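Local coordinates for flavin reductase domain protein (Arthrobacter sp., PDB 2QCK) that probably binds FMN and acts as a flavin reductase, an oxidoreductase of the flavin reductase like family, at residues 15-27 with 148-160. Sequence-based numbering, arbitrary orientation.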
loop_
_atom_site.group_PDB
_atom_site.type_symbol
_atom_site.label_atom_id
_atom_site.label_comp_id
_atom_site.label_asym_id
_atom_site.label_seq_id
_atom_site.Cartn_x
_atom_site.Cartn_y
_atom_site.Cartn_z
ATOM N N GLU A 15 -9.125 11.706 -6.886
ATOM C CA GLU A 15 -9.688 10.801 -7.878
ATOM C C GLU A 15 -8.768 9.621 -8.173
ATOM O O GLU A 15 -9.193 8.498 -8.074
ATOM C CB GLU A 15 -10.007 11.589 -9.173
ATOM C CG GLU A 15 -10.605 10.817 -10.366
ATOM C CD GLU A 15 -11.867 10.008 -10.021
ATOM O OE1 GLU A 15 -12.413 10.122 -8.887
ATOM O OE2 GLU A 15 -12.281 9.222 -10.902
HETATM N N MSE A 16 -7.510 9.874 -8.525
HETATM C CA MSE A 16 -6.593 8.785 -8.868
HETATM C C MSE A 16 -6.469 7.772 -7.730
HETATM O O MSE A 16 -6.361 6.581 -8.003
HETATM C CB MSE A 16 -5.213 9.297 -9.312
HETATM C CG MSE A 16 -5.137 9.945 -10.674
HETATM SE SE MSE A 16 -6.364 9.111 -12.016
HETATM C CE MSE A 16 -5.612 7.260 -11.886
ATOM N N PHE A 17 -6.501 8.196 -6.467
ATOM C CA PHE A 17 -6.465 7.223 -5.351
ATOM C C PHE A 17 -7.808 6.560 -5.074
ATOM O O PHE A 17 -7.848 5.500 -4.426
ATOM C CB PHE A 17 -5.806 7.773 -4.039
ATOM C CG PHE A 17 -4.334 7.725 -4.098
ATOM C CD1 PHE A 17 -3.673 6.535 -3.896
ATOM C CD2 PHE A 17 -3.617 8.827 -4.530
ATOM C CE1 PHE A 17 -2.323 6.456 -4.066
ATOM C CE2 PHE A 17 -2.255 8.764 -4.699
ATOM C CZ PHE A 17 -1.611 7.576 -4.470
ATOM N N ARG A 18 -8.896 7.188 -5.535
ATOM C CA ARG A 18 -10.194 6.502 -5.622
ATOM C C ARG A 18 -10.109 5.321 -6.574
ATOM O O ARG A 18 -10.746 4.315 -6.377
ATOM C CB ARG A 18 -11.286 7.458 -6.119
ATOM C CG ARG A 18 -12.714 6.915 -5.980
ATOM C CD ARG A 18 -13.800 7.736 -6.722
ATOM N NE ARG A 18 -13.612 7.768 -8.178
ATOM C CZ ARG A 18 -13.827 6.735 -8.992
ATOM N NH1 ARG A 18 -14.279 5.570 -8.535
ATOM N NH2 ARG A 18 -13.604 6.865 -10.291
ATOM N N ARG A 19 -9.309 5.460 -7.618
ATOM C CA ARG A 19 -9.167 4.429 -8.631
ATOM C C ARG A 19 -8.107 3.386 -8.317
ATOM O O ARG A 19 -7.869 2.465 -9.123
ATOM C CB ARG A 19 -8.821 5.084 -9.960
ATOM C CG ARG A 19 -9.916 5.996 -10.517
ATOM C CD ARG A 19 -9.585 6.393 -11.939
ATOM N NE ARG A 19 -10.593 7.337 -12.399
ATOM C CZ ARG A 19 -10.749 7.722 -13.656
ATOM N NH1 ARG A 19 -9.973 7.251 -14.629
ATOM N NH2 ARG A 19 -11.707 8.594 -13.944
ATOM N N HIS A 20 -7.450 3.525 -7.176
ATOM C CA HIS A 20 -6.375 2.637 -6.805
ATOM C C HIS A 20 -6.931 1.729 -5.713
ATOM O O HIS A 20 -7.302 2.215 -4.651
ATOM C CB HIS A 20 -5.215 3.491 -6.298
ATOM C CG HIS A 20 -3.968 2.731 -6.026
ATOM N ND1 HIS A 20 -3.271 2.070 -7.021
ATOM C CD2 HIS A 20 -3.276 2.530 -4.883
ATOM C CE1 HIS A 20 -2.206 1.490 -6.495
ATOM N NE2 HIS A 20 -2.179 1.756 -5.201
ATOM N N ALA A 21 -7.007 0.424 -5.961
ATOM C CA ALA A 21 -7.548 -0.516 -4.969
ATOM C C ALA A 21 -6.494 -0.845 -3.903
ATOM O O ALA A 21 -5.290 -0.575 -4.059
ATOM C CB ALA A 21 -7.995 -1.788 -5.663
ATOM N N ALA A 22 -6.916 -1.473 -2.812
ATOM C CA ALA A 22 -5.989 -1.736 -1.726
ATOM C C ALA A 22 -6.465 -2.910 -0.876
ATOM O O ALA A 22 -7.654 -3.152 -0.800
ATOM C CB ALA A 22 -5.858 -0.480 -0.870
ATOM N N GLY A 23 -5.542 -3.625 -0.256
ATOM C CA GLY A 23 -5.907 -4.607 0.737
ATOM C C GLY A 23 -6.201 -3.953 2.052
ATOM O O GLY A 23 -5.756 -2.858 2.293
ATOM N N VAL A 24 -6.893 -4.663 2.944
ATOM C CA VAL A 24 -7.363 -4.078 4.200
ATOM C C VAL A 24 -6.686 -4.826 5.343
ATOM O O VAL A 24 -6.742 -6.053 5.379
ATOM C CB VAL A 24 -8.923 -4.126 4.297
ATOM C CG1 VAL A 24 -9.439 -3.422 5.584
ATOM C CG2 VAL A 24 -9.549 -3.495 3.035
ATOM N N ALA A 25 -6.011 -4.075 6.227
ATOM C CA ALA A 25 -5.428 -4.592 7.463
ATOM C C ALA A 25 -5.971 -3.772 8.645
ATOM O O ALA A 25 -6.592 -2.758 8.428
ATOM C CB ALA A 25 -3.868 -4.506 7.398
ATOM N N ILE A 26 -5.758 -4.231 9.883
ATOM C CA ILE A 26 -6.029 -3.439 11.082
ATOM C C ILE A 26 -4.793 -3.371 11.978
ATOM O O ILE A 26 -4.102 -4.404 12.221
ATOM C CB ILE A 26 -7.234 -3.944 11.937
ATOM C CG1 ILE A 26 -8.532 -3.894 11.115
ATOM C CG2 ILE A 26 -7.306 -3.069 13.169
ATOM C CD1 ILE A 26 -9.676 -4.790 11.608
ATOM N N ILE A 27 -4.492 -2.152 12.433
ATOM C CA ILE A 27 -3.333 -1.883 13.310
ATOM C C ILE A 27 -3.879 -1.732 14.701
ATOM O O ILE A 27 -4.888 -1.083 14.867
ATOM C CB ILE A 27 -2.609 -0.580 12.915
ATOM C CG1 ILE A 27 -2.014 -0.730 11.528
ATOM C CG2 ILE A 27 -1.491 -0.185 13.959
ATOM C CD1 ILE A 27 -0.723 -1.515 11.499
ATOM N N THR A 148 -9.962 -15.723 1.486
ATOM C CA THR A 148 -9.812 -14.754 0.409
ATOM C C THR A 148 -9.554 -13.378 1.037
ATOM O O THR A 148 -10.284 -12.950 1.939
ATOM C CB THR A 148 -11.103 -14.774 -0.438
ATOM O OG1 THR A 148 -11.230 -16.073 -1.032
ATOM C CG2 THR A 148 -11.139 -13.699 -1.516
ATOM N N PRO A 149 -8.507 -12.688 0.591
ATOM C CA PRO A 149 -8.223 -11.354 1.140
ATOM C C PRO A 149 -9.339 -10.345 0.955
ATOM O O PRO A 149 -10.063 -10.391 -0.022
ATOM C CB PRO A 149 -7.002 -10.887 0.356
ATOM C CG PRO A 149 -6.402 -12.104 -0.230
ATOM C CD PRO A 149 -7.492 -13.113 -0.396
ATOM N N LEU A 150 -9.466 -9.445 1.916
ATOM C CA LEU A 150 -10.390 -8.315 1.814
ATOM C C LEU A 150 -9.695 -7.133 1.140
ATOM O O LEU A 150 -8.550 -6.754 1.495
ATOM C CB LEU A 150 -10.882 -7.923 3.215
ATOM C CG LEU A 150 -12.016 -6.903 3.405
ATOM C CD1 LEU A 150 -13.284 -7.423 2.757
ATOM C CD2 LEU A 150 -12.207 -6.636 4.897
ATOM N N LEU A 151 -10.416 -6.547 0.184
ATOM C CA LEU A 151 -9.965 -5.376 -0.543
ATOM C C LEU A 151 -10.904 -4.231 -0.287
ATOM O O LEU A 151 -12.045 -4.424 0.154
ATOM C CB LEU A 151 -9.948 -5.665 -2.025
ATOM C CG LEU A 151 -9.499 -7.068 -2.432
ATOM C CD1 LEU A 151 -9.889 -7.284 -3.891
ATOM C CD2 LEU A 151 -8.048 -7.194 -2.220
ATOM N N TYR A 152 -10.409 -3.023 -0.530
ATOM C CA TYR A 152 -11.253 -1.834 -0.454
ATOM C C TYR A 152 -10.949 -0.966 -1.649
ATOM O O TYR A 152 -9.795 -0.739 -1.987
ATOM C CB TYR A 152 -10.913 -1.070 0.766
ATOM C CG TYR A 152 -11.867 0.024 1.099
ATOM C CD1 TYR A 152 -13.092 -0.261 1.638
ATOM C CD2 TYR A 152 -11.545 1.372 0.878
ATOM C CE1 TYR A 152 -13.956 0.720 1.971
ATOM C CE2 TYR A 152 -12.446 2.383 1.213
ATOM C CZ TYR A 152 -13.639 2.033 1.752
ATOM O OH TYR A 152 -14.558 2.996 2.116
ATOM N N HIS A 153 -11.987 -0.507 -2.314
ATOM C CA HIS A 153 -11.821 0.197 -3.554
ATOM C C HIS A 153 -13.022 1.115 -3.707
ATOM O O HIS A 153 -14.171 0.695 -3.470
ATOM C CB HIS A 153 -11.768 -0.798 -4.706
ATOM C CG HIS A 153 -12.135 -0.208 -6.019
ATOM N ND1 HIS A 153 -11.611 0.991 -6.467
ATOM C CD2 HIS A 153 -13.002 -0.621 -6.970
ATOM C CE1 HIS A 153 -12.130 1.286 -7.647
ATOM N NE2 HIS A 153 -12.973 0.323 -7.977
ATOM N N SER A 154 -12.725 2.355 -4.086
ATOM C CA SER A 154 -13.709 3.410 -4.293
ATOM C C SER A 154 -14.871 3.300 -3.307
ATOM O O SER A 154 -16.029 3.231 -3.689
ATOM C CB SER A 154 -14.232 3.373 -5.715
ATOM O OG SER A 154 -15.045 4.523 -5.915
ATOM N N GLY A 155 -14.538 3.251 -2.030
ATOM C CA GLY A 155 -15.533 3.251 -0.976
ATOM C C GLY A 155 -16.271 1.959 -0.736
ATOM O O GLY A 155 -17.214 1.973 0.023
ATOM N N ALA A 156 -15.841 0.823 -1.299
ATOM C CA ALA A 156 -16.566 -0.414 -1.055
ATOM C C ALA A 156 -15.591 -1.530 -0.755
ATOM O O ALA A 156 -14.493 -1.558 -1.306
ATOM C CB ALA A 156 -17.445 -0.792 -2.278
ATOM N N TYR A 157 -15.999 -2.428 0.138
ATOM C CA TYR A 157 -15.267 -3.662 0.367
ATOM C C TYR A 157 -15.523 -4.617 -0.778
ATOM O O TYR A 157 -16.652 -4.839 -1.160
ATOM C CB TYR A 157 -15.660 -4.286 1.704
ATOM C CG TYR A 157 -15.168 -3.491 2.897
ATOM C CD1 TYR A 157 -13.811 -3.458 3.249
ATOM C CD2 TYR A 157 -16.044 -2.770 3.671
ATOM C CE1 TYR A 157 -13.370 -2.688 4.358
ATOM C CE2 TYR A 157 -15.605 -2.027 4.757
ATOM C CZ TYR A 157 -14.285 -1.985 5.085
ATOM O OH TYR A 157 -13.887 -1.223 6.160
ATOM N N SER A 158 -14.450 -5.208 -1.299
ATOM C CA SER A 158 -14.470 -6.057 -2.462
ATOM C C SER A 158 -13.676 -7.321 -2.177
ATOM O O SER A 158 -12.974 -7.428 -1.162
ATOM C CB SER A 158 -13.812 -5.350 -3.648
ATOM O OG SER A 158 -14.643 -4.304 -4.139
ATOM N N GLN A 159 -13.804 -8.275 -3.083
ATOM C CA GLN A 159 -13.020 -9.477 -3.028
ATOM C C GLN A 159 -12.281 -9.615 -4.354
ATOM O O GLN A 159 -12.783 -9.164 -5.375
ATOM C CB GLN A 159 -13.922 -10.653 -2.797
ATOM C CG GLN A 159 -14.740 -11.046 -4.006
ATOM C CD GLN A 159 -15.547 -12.271 -3.732
ATOM O OE1 GLN A 159 -14.990 -13.349 -3.500
ATOM N NE2 GLN A 159 -16.872 -12.120 -3.747
ATOM N N PRO A 160 -11.088 -10.193 -4.322
ATOM C CA PRO A 160 -10.342 -10.341 -5.552
ATOM C C PRO A 160 -10.781 -11.606 -6.288
ATOM O O PRO A 160 -10.971 -12.653 -5.674
ATOM C CB PRO A 160 -8.903 -10.423 -5.077
ATOM C CG PRO A 160 -8.963 -11.047 -3.758
ATOM C CD PRO A 160 -10.340 -10.724 -3.166
#
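V24 drives its CG2 methyl against the start of the Y152 side chain, 3.6 Å from Y152 CB, while the same methyl lies 4.1 Å from CE1 at the edge of the Y157 ring. With CG2 anti to the carbonyl carbon and CG1 anti to the backbone N, chi1 (-176°) turns both methyls toward the ring edge at Y157 CE1. L150 closes the apolar patch, its CD2 approaching V24 CB.

Alongside this patch runs a short antiparallel ladder. A22 and Y152 form a hydrogen-bonded pair: Y152 N reaches A22 O at 2.8 Å in a straight bond, whereas the return bond from A22 N to Y152 O is weak. At the next step G23 faces L151 in a non-hydrogen-bonded pair, and V24 N then donates to L150 O at 3.0 Å. Beyond the ladder, A21 CB rests 4.0 Å from H153 CB.

At the far end R18 NH1 donates to S154 OG at 2.9 Å, the hydroxyl lying in the guanidinium plane. From another edge of that plane, R18 NE and NH2 make a side-on salt bridge to E15 OE1 and E15 OE2, and R19 NE joins the network at E15 OE2 from above the carboxylate plane. E15 thus acts as a second shell, setting the rotation of the R18 guanidinium for its bond to S154 OG. Sharing one carboxylate between two arginines probably steadies its negative charge.

S154 itself is presented by the type I' turn from H153 to A156, closed by paired backbone bonds between those two residues. Helix 83-88 packs on L150 and Y157. The arrangement is a type I' beta-hairpin added by antiparallel pairing at the start of strand 22-31, so that the sheet of this flavin reductase like fold runs on through S158 and Q159 into a strand of the second subunit.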